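Local coordinates for protein UDP-4-amino-4,6-dideoxy-N-acetyl-beta-L-altrosamine transaminase (Helicobacter pylori, PDB 2FNU) that transfers an amino group from L-glutamate to a UDP-linked 4-keto sugar, using pyridoxal phosphate, in the second step of pseudaminic acid biosynthesis, at residues L60-S68 with L200-R208; I103-E111 with V126-E136. All coordinates share one frame; numbering follows the deposited sequence.

Contact 1. Residues L60-S68 with L200-R208; sequences LLTLYRNFS and LHEKMKLFR
F207 reaches from helix 200-208 to T62, R65 and N66 of helix 60-66 and forms the tight part of this contact. Its CG lies anti to the backbone N (chi1 -170°), which carries the ring across to the other helix. CG2 of T62 packs 3.6 Å from CB of M204, and OG1 of T62, hydrogen-bonded to S58 O, sits at the ring edge of F207. The end of the N66 side chain lies over one face of the F207 ring. As a knob, the N66 side chain fits among L200, K203, M204 and F207. The F207 rim meets the R65 guanidinium face with the two planes 88° apart; R65 NH1 forms a salt bridge with E93 of the second subunit. On the same helices, L63 CD1 meets L200 CD2 at 4.0 Å.

The other border is wet. K203 bends at its third torsion (chi3 71°) and donates from NZ to N66 O at 3.1 Å. Two waters accept from this NZ; one donates to R65 O, the other to N66 O.

The axes of the short helical segments approach to 9.6 Å at 125°. Strand 49-53 packs against T62 and M204, helix 86-93 against L61, and strand 150-154 against F67.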
loop_
_atom_site.group_PDB
_atom_site.type_symbol
_atom_site.label_atom_id
_atom_site.label_comp_id
_atom_site.label_asym_id
_atom_site.label_seq_id
_atom_site.Cartn_x
_atom_site.Cartn_y
_atom_site.Cartn_z
ATOM N N LEU B 60 8.877 -5.521 1.752
ATOM C CA LEU B 60 9.335 -6.856 2.142
ATOM C C LEU B 60 8.680 -7.926 1.270
ATOM O O LEU B 60 9.359 -8.846 0.792
ATOM C CB LEU B 60 9.031 -7.134 3.630
ATOM C CG LEU B 60 9.939 -6.469 4.660
ATOM C CD1 LEU B 60 9.312 -6.521 6.049
ATOM C CD2 LEU B 60 11.307 -7.120 4.687
ATOM N N LEU B 61 7.364 -7.818 1.055
ATOM C CA LEU B 61 6.685 -8.811 0.225
ATOM C C LEU B 61 7.285 -8.789 -1.181
ATOM O O LEU B 61 7.555 -9.833 -1.781
ATOM C CB LEU B 61 5.193 -8.511 0.109
ATOM C CG LEU B 61 4.424 -9.435 -0.848
ATOM C CD1 LEU B 61 4.375 -10.855 -0.268
ATOM C CD2 LEU B 61 3.010 -8.911 -1.098
ATOM N N THR B 62 7.483 -7.591 -1.715
ATOM C CA THR B 62 8.029 -7.462 -3.072
ATOM C C THR B 62 9.427 -8.081 -3.173
ATOM O O THR B 62 9.734 -8.782 -4.139
ATOM C CB THR B 62 8.056 -5.984 -3.480
ATOM O OG1 THR B 62 6.707 -5.499 -3.453
ATOM C CG2 THR B 62 8.625 -5.802 -4.899
ATOM N N LEU B 63 10.256 -7.828 -2.172
ATOM C CA LEU B 63 11.589 -8.434 -2.127
ATOM C C LEU B 63 11.499 -9.965 -2.012
ATOM O O LEU B 63 12.164 -10.693 -2.779
ATOM C CB LEU B 63 12.410 -7.854 -0.964
ATOM C CG LEU B 63 13.779 -8.526 -0.771
ATOM C CD1 LEU B 63 14.648 -8.472 -2.040
ATOM C CD2 LEU B 63 14.470 -7.799 0.402
ATOM N N TYR B 64 10.710 -10.462 -1.061
ATOM C CA TYR B 64 10.665 -11.903 -0.832
ATOM C C TYR B 64 10.124 -12.657 -2.041
ATOM O O TYR B 64 10.548 -13.788 -2.306
ATOM C CB TYR B 64 9.772 -12.214 0.369
ATOM C CG TYR B 64 10.288 -11.766 1.739
ATOM C CD1 TYR B 64 9.417 -11.689 2.814
ATOM C CD2 TYR B 64 11.646 -11.447 1.956
ATOM C CE1 TYR B 64 9.850 -11.338 4.090
ATOM C CE2 TYR B 64 12.101 -11.076 3.220
ATOM C CZ TYR B 64 11.183 -11.032 4.298
ATOM O OH TYR B 64 11.591 -10.684 5.570
ATOM N N ARG B 65 9.181 -12.045 -2.758
ATOM C CA ARG B 65 8.558 -12.698 -3.906
ATOM C C ARG B 65 9.483 -12.704 -5.109
ATOM O O ARG B 65 9.359 -13.569 -5.991
ATOM C CB ARG B 65 7.240 -11.997 -4.290
ATOM C CG ARG B 65 6.065 -12.324 -3.349
ATOM C CD ARG B 65 5.481 -13.743 -3.580
ATOM N NE ARG B 65 4.982 -13.897 -4.952
ATOM C CZ ARG B 65 3.802 -13.438 -5.381
ATOM N NH1 ARG B 65 2.953 -12.830 -4.548
ATOM N NH2 ARG B 65 3.476 -13.588 -6.663
ATOM N N ASN B 66 10.405 -11.743 -5.163
ATOM C CA ASN B 66 11.159 -11.516 -6.400
ATOM C C ASN B 66 12.649 -11.845 -6.363
ATOM O O ASN B 66 13.274 -11.958 -7.429
ATOM C CB ASN B 66 10.950 -10.081 -6.908
ATOM C CG ASN B 66 9.536 -9.853 -7.410
ATOM O OD1 ASN B 66 8.681 -9.301 -6.698
ATOM N ND2 ASN B 66 9.271 -10.290 -8.623
ATOM N N PHE B 67 13.230 -12.003 -5.171
ATOM C CA PHE B 67 14.684 -12.259 -5.120
ATOM C C PHE B 67 15.041 -13.569 -5.813
ATOM O O PHE B 67 16.155 -13.731 -6.312
ATOM C CB PHE B 67 15.228 -12.184 -3.678
ATOM C CG PHE B 67 15.015 -13.435 -2.870
ATOM C CD1 PHE B 67 16.077 -14.326 -2.640
ATOM C CD2 PHE B 67 13.768 -13.708 -2.298
ATOM C CE1 PHE B 67 15.876 -15.487 -1.895
ATOM C CE2 PHE B 67 13.561 -14.853 -1.544
ATOM C CZ PHE B 67 14.631 -15.752 -1.337
ATOM N N SER B 68 14.064 -14.463 -5.843
ATOM C CA SER B 68 14.171 -15.772 -6.489
ATOM C C SER B 68 12.791 -16.250 -6.861
ATOM O O SER B 68 11.803 -15.890 -6.205
ATOM C CB SER B 68 14.769 -16.793 -5.521
ATOM O OG SER B 68 14.914 -18.052 -6.176
ATOM N N LEU B 200 17.102 -7.580 -10.254
ATOM C CA LEU B 200 16.158 -7.649 -9.136
ATOM C C LEU B 200 15.361 -6.344 -9.030
ATOM O O LEU B 200 14.132 -6.352 -8.876
ATOM C CB LEU B 200 16.907 -7.939 -7.826
ATOM C CG LEU B 200 16.038 -7.974 -6.561
ATOM C CD1 LEU B 200 14.871 -8.942 -6.706
ATOM C CD2 LEU B 200 16.905 -8.349 -5.359
ATOM N N HIS B 201 16.071 -5.219 -9.105
ATOM C CA HIS B 201 15.404 -3.911 -9.147
ATOM C C HIS B 201 14.298 -3.852 -10.205
ATOM O O HIS B 201 13.167 -3.511 -9.890
ATOM C CB HIS B 201 16.444 -2.807 -9.371
ATOM C CG HIS B 201 15.849 -1.457 -9.603
ATOM N ND1 HIS B 201 15.349 -0.682 -8.578
ATOM C CD2 HIS B 201 15.690 -0.736 -10.740
ATOM C CE1 HIS B 201 14.900 0.457 -9.079
ATOM N NE2 HIS B 201 15.098 0.451 -10.386
ATOM N N GLU B 202 14.610 -4.240 -11.441
ATOM C CA GLU B 202 13.602 -4.154 -12.493
ATOM C C GLU B 202 12.409 -5.088 -12.225
ATOM O O GLU B 202 11.266 -4.726 -12.535
ATOM C CB GLU B 202 14.219 -4.422 -13.872
ATOM C CG GLU B 202 15.337 -3.448 -14.262
ATOM C CD GLU B 202 14.876 -2.001 -14.439
ATOM O OE1 GLU B 202 13.655 -1.737 -14.555
ATOM O OE2 GLU B 202 15.751 -1.109 -14.440
ATOM N N LYS B 203 12.668 -6.270 -11.657
ATOM C CA LYS B 203 11.558 -7.205 -11.337
ATOM C C LYS B 203 10.643 -6.613 -10.255
ATOM O O LYS B 203 9.403 -6.675 -10.355
ATOM C CB LYS B 203 12.084 -8.540 -10.827
ATOM C CG LYS B 203 12.448 -9.533 -11.894
ATOM C CD LYS B 203 12.983 -10.823 -11.284
ATOM C CE LYS B 203 11.890 -11.636 -10.595
ATOM N NZ LYS B 203 12.348 -13.023 -10.175
ATOM N N MET B 204 11.260 -6.053 -9.215
ATOM C CA MET B 204 10.490 -5.423 -8.135
ATOM C C MET B 204 9.701 -4.208 -8.599
ATOM O O MET B 204 8.580 -3.972 -8.139
ATOM C CB MET B 204 11.427 -5.041 -6.994
ATOM C CG MET B 204 12.042 -6.263 -6.317
ATOM S SD MET B 204 12.956 -5.865 -4.796
ATOM C CE MET B 204 14.228 -4.740 -5.435
ATOM N N LYS B 205 10.284 -3.450 -9.525
ATOM C CA LYS B 205 9.636 -2.264 -10.054
ATOM C C LYS B 205 8.325 -2.609 -10.759
ATOM O O LYS B 205 7.307 -1.946 -10.539
ATOM C CB LYS B 205 10.607 -1.533 -10.989
ATOM C CG LYS B 205 10.141 -0.183 -11.494
ATOM C CD LYS B 205 11.245 0.420 -12.385
ATOM C CE LYS B 205 10.897 1.816 -12.846
ATOM N NZ LYS B 205 12.104 2.453 -13.447
ATOM N N LEU B 206 8.332 -3.658 -11.576
ATOM C CA LEU B 206 7.093 -4.095 -12.219
ATOM C C LEU B 206 6.088 -4.625 -11.188
ATOM O O LEU B 206 4.878 -4.351 -11.294
ATOM C CB LEU B 206 7.384 -5.150 -13.281
ATOM C CG LEU B 206 8.127 -4.605 -14.495
ATOM C CD1 LEU B 206 8.774 -5.757 -15.227
ATOM C CD2 LEU B 206 7.145 -3.836 -15.399
ATOM N N PHE B 207 6.590 -5.370 -10.199
ATOM C CA PHE B 207 5.706 -5.984 -9.183
ATOM C C PHE B 207 4.978 -4.920 -8.377
ATOM O O PHE B 207 3.840 -5.137 -7.924
ATOM C CB PHE B 207 6.544 -6.859 -8.265
ATOM C CG PHE B 207 5.753 -7.744 -7.330
ATOM C CD1 PHE B 207 5.482 -7.332 -6.014
ATOM C CD2 PHE B 207 5.344 -9.022 -7.737
ATOM C CE1 PHE B 207 4.808 -8.178 -5.126
ATOM C CE2 PHE B 207 4.666 -9.863 -6.872
ATOM C CZ PHE B 207 4.394 -9.438 -5.565
ATOM N N ARG B 208 5.637 -3.774 -8.195
ATOM C CA ARG B 208 5.072 -2.641 -7.456
ATOM C C ARG B 208 3.866 -1.997 -8.157
ATOM O O ARG B 208 3.045 -1.339 -7.517
ATOM C CB ARG B 208 6.173 -1.597 -7.232
ATOM C CG ARG B 208 5.719 -0.339 -6.478
ATOM C CD ARG B 208 6.856 0.681 -6.311
ATOM N NE ARG B 208 7.290 1.181 -7.622
ATOM C CZ ARG B 208 8.286 2.041 -7.809
ATOM N NH1 ARG B 208 8.962 2.546 -6.767
ATOM N NH2 ARG B 208 8.590 2.419 -9.047
HETATM O O HOH W 1 10.472 -14.456 -8.595
HETATM O O HOH W 2 14.917 -12.888 -9.334
#

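Contact 2. Residues I103-E111 with V126-E136; sequences IKNDGNIDE and VSVDYAGKSVE
N108 joins the loop 103-111 to the chain that leaves strand 126-128, a parallel strand of the large mixed sheet of this PLP-dependent aminotransferase fold. Its amide bonds backbone through both ends. OD1 accepts from Y130 N at 2.8 Å, in the carbonyl plane. ND2 donates to K133 O at 3.0 Å with a nearly straight N-H (165°), although it comes from above that carbonyl plane. The two bonds, one to each end of the amide, fix its rotation. CG1 of V135 packs 3.8 Å from N108 CG.

Beside N108, K133 stretches out almost fully extended and bonds D106 OD2 through its anti lone pair, a salt bridge of 2.9 Å. The other oxygen, D106 OD1, accepts from N108 N and makes an Asx turn. The type I beta turn from K104 to G107 lies just before N108. G107 has no side chain, and its CA lies over one face of the Y130 ring. Next along the loop, I109 CG2 touches S127 CB at 3.9 Å.

Further out, K104 NZ pairs with E111 OE1, and the aliphatic part of E136 packs against the E111 carboxylate. E136 is the N-cap of helix 137-146. D129 OD1 accepts from V135 N and OD2 bonds S155 OG, which ties the residues after the strand back to its end. The hydroxyl of Y130 bonds H315 O, at the substrate site, and V128 touches the cofactor. One water accepts from I109 N and donates to V128 O, 2.6 Å from the water oxygen.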
loop_
_atom_site.group_PDB
_atom_site.type_symbol
_atom_site.label_atom_id
_atom_site.label_comp_id
_atom_site.label_asym_id
_atom_site.label_seq_id
_atom_site.Cartn_x
_atom_site.Cartn_y
_atom_site.Cartn_z
ATOM N N ILE B 103 19.403 -14.959 19.361
ATOM C CA ILE B 103 19.841 -13.576 19.276
ATOM C C ILE B 103 20.901 -13.287 20.343
ATOM O O ILE B 103 21.173 -14.111 21.222
ATOM C CB ILE B 103 18.668 -12.581 19.414
ATOM C CG1 ILE B 103 17.990 -12.723 20.783
ATOM C CG2 ILE B 103 17.644 -12.748 18.268
ATOM C CD1 ILE B 103 17.519 -11.383 21.329
ATOM N N LYS B 104 21.487 -12.094 20.259
ATOM C CA LYS B 104 22.496 -11.661 21.210
ATOM C C LYS B 104 21.948 -10.672 22.219
ATOM O O LYS B 104 20.790 -10.249 22.132
ATOM C CB LYS B 104 23.633 -11.004 20.440
ATOM C CG LYS B 104 24.302 -11.938 19.412
ATOM C CD LYS B 104 25.431 -11.257 18.650
ATOM C CE LYS B 104 24.929 -10.104 17.772
ATOM N NZ LYS B 104 26.064 -9.560 16.943
ATOM N N ASN B 105 22.801 -10.274 23.163
ATOM C CA ASN B 105 22.388 -9.339 24.196
ATOM C C ASN B 105 21.921 -7.987 23.661
ATOM O O ASN B 105 21.185 -7.282 24.342
ATOM C CB ASN B 105 23.524 -9.138 25.196
ATOM C CG ASN B 105 23.823 -10.393 25.992
ATOM O OD1 ASN B 105 22.922 -11.010 26.573
ATOM N ND2 ASN B 105 25.097 -10.779 26.028
ATOM N N ASP B 106 22.344 -7.639 22.450
ATOM C CA ASP B 106 21.968 -6.348 21.861
ATOM C C ASP B 106 20.708 -6.440 21.017
ATOM O O ASP B 106 20.327 -5.473 20.361
ATOM C CB ASP B 106 23.136 -5.746 21.059
ATOM C CG ASP B 106 23.578 -6.622 19.893
ATOM O OD1 ASP B 106 22.893 -7.619 19.556
ATOM O OD2 ASP B 106 24.617 -6.300 19.275
ATOM N N GLY B 107 20.047 -7.600 21.049
ATOM C CA GLY B 107 18.814 -7.793 20.287
ATOM C C GLY B 107 18.994 -8.303 18.874
ATOM O O GLY B 107 18.011 -8.722 18.249
ATOM N N ASN B 108 20.227 -8.284 18.368
ATOM C CA ASN B 108 20.477 -8.702 16.983
ATOM C C ASN B 108 20.661 -10.205 16.807
ATOM O O ASN B 108 21.086 -10.904 17.728
ATOM C CB ASN B 108 21.697 -7.969 16.418
ATOM C CG ASN B 108 21.348 -6.594 15.871
ATOM O OD1 ASN B 108 20.190 -6.297 15.631
ATOM N ND2 ASN B 108 22.363 -5.757 15.657
ATOM N N ILE B 109 20.356 -10.688 15.610
ATOM C CA ILE B 109 20.490 -12.111 15.307
ATOM C C ILE B 109 21.933 -12.552 15.617
ATOM O O ILE B 109 22.878 -11.813 15.368
ATOM C CB ILE B 109 20.092 -12.371 13.824
ATOM C CG1 ILE B 109 19.767 -13.844 13.560
ATOM C CG2 ILE B 109 21.169 -11.872 12.840
ATOM C CD1 ILE B 109 19.181 -14.095 12.160
ATOM N N ASP B 110 22.079 -13.743 16.203
ATOM C CA ASP B 110 23.400 -14.238 16.590
ATOM C C ASP B 110 24.101 -14.881 15.396
ATOM O O ASP B 110 23.780 -16.005 15.024
ATOM C CB ASP B 110 23.241 -15.231 17.745
ATOM C CG ASP B 110 24.572 -15.760 18.261
ATOM O OD1 ASP B 110 24.525 -16.586 19.212
ATOM O OD2 ASP B 110 25.637 -15.354 17.725
ATOM N N GLU B 111 25.058 -14.168 14.801
ATOM C CA GLU B 111 25.708 -14.640 13.579
ATOM C C GLU B 111 26.466 -15.954 13.800
ATOM O O GLU B 111 26.726 -16.699 12.825
ATOM C CB GLU B 111 26.621 -13.555 12.975
ATOM C CG GLU B 111 27.888 -13.245 13.783
ATOM C CD GLU B 111 27.691 -12.371 15.023
ATOM O OE1 GLU B 111 26.599 -11.785 15.233
ATOM O OE2 GLU B 111 28.664 -12.224 15.797
ATOM N N VAL B 126 17.368 -13.741 6.603
ATOM C CA VAL B 126 16.872 -12.364 6.748
ATOM C C VAL B 126 17.244 -11.866 8.148
ATOM O O VAL B 126 16.715 -12.371 9.140
ATOM C CB VAL B 126 15.330 -12.271 6.582
ATOM C CG1 VAL B 126 14.842 -10.834 6.888
ATOM C CG2 VAL B 126 14.916 -12.699 5.174
ATOM N N SER B 127 18.159 -10.901 8.218
ATOM C CA SER B 127 18.524 -10.276 9.489
ATOM C C SER B 127 17.758 -8.962 9.663
ATOM O O SER B 127 17.209 -8.424 8.693
ATOM C CB SER B 127 20.037 -10.010 9.557
ATOM O OG SER B 127 20.449 -9.189 8.465
ATOM N N VAL B 128 17.757 -8.463 10.894
ATOM C CA VAL B 128 17.125 -7.189 11.243
ATOM C C VAL B 128 18.122 -6.356 12.051
ATOM O O VAL B 128 18.740 -6.862 13.002
ATOM C CB VAL B 128 15.887 -7.439 12.128
ATOM C CG1 VAL B 128 15.304 -6.118 12.676
ATOM C CG2 VAL B 128 14.838 -8.196 11.319
ATOM N N ASP B 129 18.268 -5.080 11.696
ATOM C CA ASP B 129 19.160 -4.193 12.448
ATOM C C ASP B 129 18.332 -3.642 13.598
ATOM O O ASP B 129 17.667 -2.606 13.477
ATOM C CB ASP B 129 19.679 -3.088 11.536
ATOM C CG ASP B 129 20.423 -3.637 10.337
ATOM O OD1 ASP B 129 21.220 -4.594 10.507
ATOM O OD2 ASP B 129 20.192 -3.138 9.219
ATOM N N TYR B 130 18.352 -4.357 14.722
ATOM C CA TYR B 130 17.470 -4.015 15.827
ATOM C C TYR B 130 17.840 -2.664 16.433
ATOM O O TYR B 130 18.994 -2.439 16.817
ATOM C CB TYR B 130 17.532 -5.110 16.895
ATOM C CG TYR B 130 16.680 -4.799 18.103
ATOM C CD1 TYR B 130 17.218 -4.118 19.190
ATOM C CD2 TYR B 130 15.349 -5.175 18.144
ATOM C CE1 TYR B 130 16.452 -3.813 20.298
ATOM C CE2 TYR B 130 14.557 -4.880 19.254
ATOM C CZ TYR B 130 15.122 -4.189 20.317
ATOM O OH TYR B 130 14.362 -3.901 21.432
ATOM N N ALA B 131 16.824 -1.789 16.541
ATOM C CA ALA B 131 16.963 -0.435 17.092
ATOM C C ALA B 131 17.786 0.493 16.220
ATOM O O ALA B 131 18.023 1.640 16.596
ATOM C CB ALA B 131 17.523 -0.459 18.545
ATOM N N GLY B 132 18.199 -0.000 15.050
ATOM C CA GLY B 132 19.136 0.719 14.194
ATOM C C GLY B 132 20.551 0.200 14.230
ATOM O O GLY B 132 21.377 0.606 13.414
ATOM N N LYS B 133 20.853 -0.718 15.143
ATOM C CA LYS B 133 22.218 -1.226 15.243
ATOM C C LYS B 133 22.469 -2.268 14.156
ATOM O O LYS B 133 21.781 -3.289 14.088
ATOM C CB LYS B 133 22.463 -1.842 16.620
ATOM C CG LYS B 133 23.895 -2.341 16.783
ATOM C CD LYS B 133 24.093 -2.990 18.150
ATOM C CE LYS B 133 25.560 -3.197 18.458
ATOM N NZ LYS B 133 25.696 -3.704 19.870
ATOM N N SER B 134 23.478 -2.025 13.317
ATOM C CA SER B 134 23.801 -3.002 12.267
ATOM C C SER B 134 24.136 -4.353 12.865
ATOM O O SER B 134 24.860 -4.445 13.868
ATOM C CB SER B 134 24.993 -2.517 11.431
ATOM O OG SER B 134 25.341 -3.494 10.452
ATOM N N VAL B 135 23.631 -5.411 12.223
ATOM C CA VAL B 135 24.097 -6.757 12.541
ATOM C C VAL B 135 25.546 -6.929 12.096
ATOM O O VAL B 135 26.143 -6.018 11.494
ATOM C CB VAL B 135 23.226 -7.813 11.848
ATOM C CG1 VAL B 135 21.748 -7.595 12.216
ATOM C CG2 VAL B 135 23.407 -7.758 10.313
ATOM N N GLU B 136 26.119 -8.096 12.404
ATOM C CA GLU B 136 27.492 -8.395 12.028
ATOM C C GLU B 136 27.554 -8.782 10.558
ATOM O O GLU B 136 27.536 -9.965 10.179
ATOM C CB GLU B 136 28.066 -9.479 12.948
ATOM C CG GLU B 136 28.458 -8.933 14.307
ATOM C CD GLU B 136 29.529 -7.860 14.186
ATOM O OE1 GLU B 136 29.308 -6.735 14.664
ATOM O OE2 GLU B 136 30.568 -8.131 13.550
HETATM O O HOH W 3 20.473 -2.902 19.271
HETATM O O HOH W 4 18.515 -9.331 13.903
HETATM O O HOH W 5 24.703 -10.150 13.946
#

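Both contacts are largely buried and belong to the same aminotransferase fold, but they hold different elements. Contact 1 packs two helices beside the sheet, near its strand 49-53 and close to the second subunit. Contact 2 ties a loop to the end of a central strand and the turn that follows. The first relies mainly on apolar and aromatic packing, with polar bonds and water at one border. In the second, hydrogen bonds from a side-chain amide and bridging waters hold backbone, and salt bridges join side chains. Their centres lie about 24 Å apart, yet they meet where Y64 OH packs 3.5 Å from V126 CG1. Each also touches the cofactor, through L60 and V128.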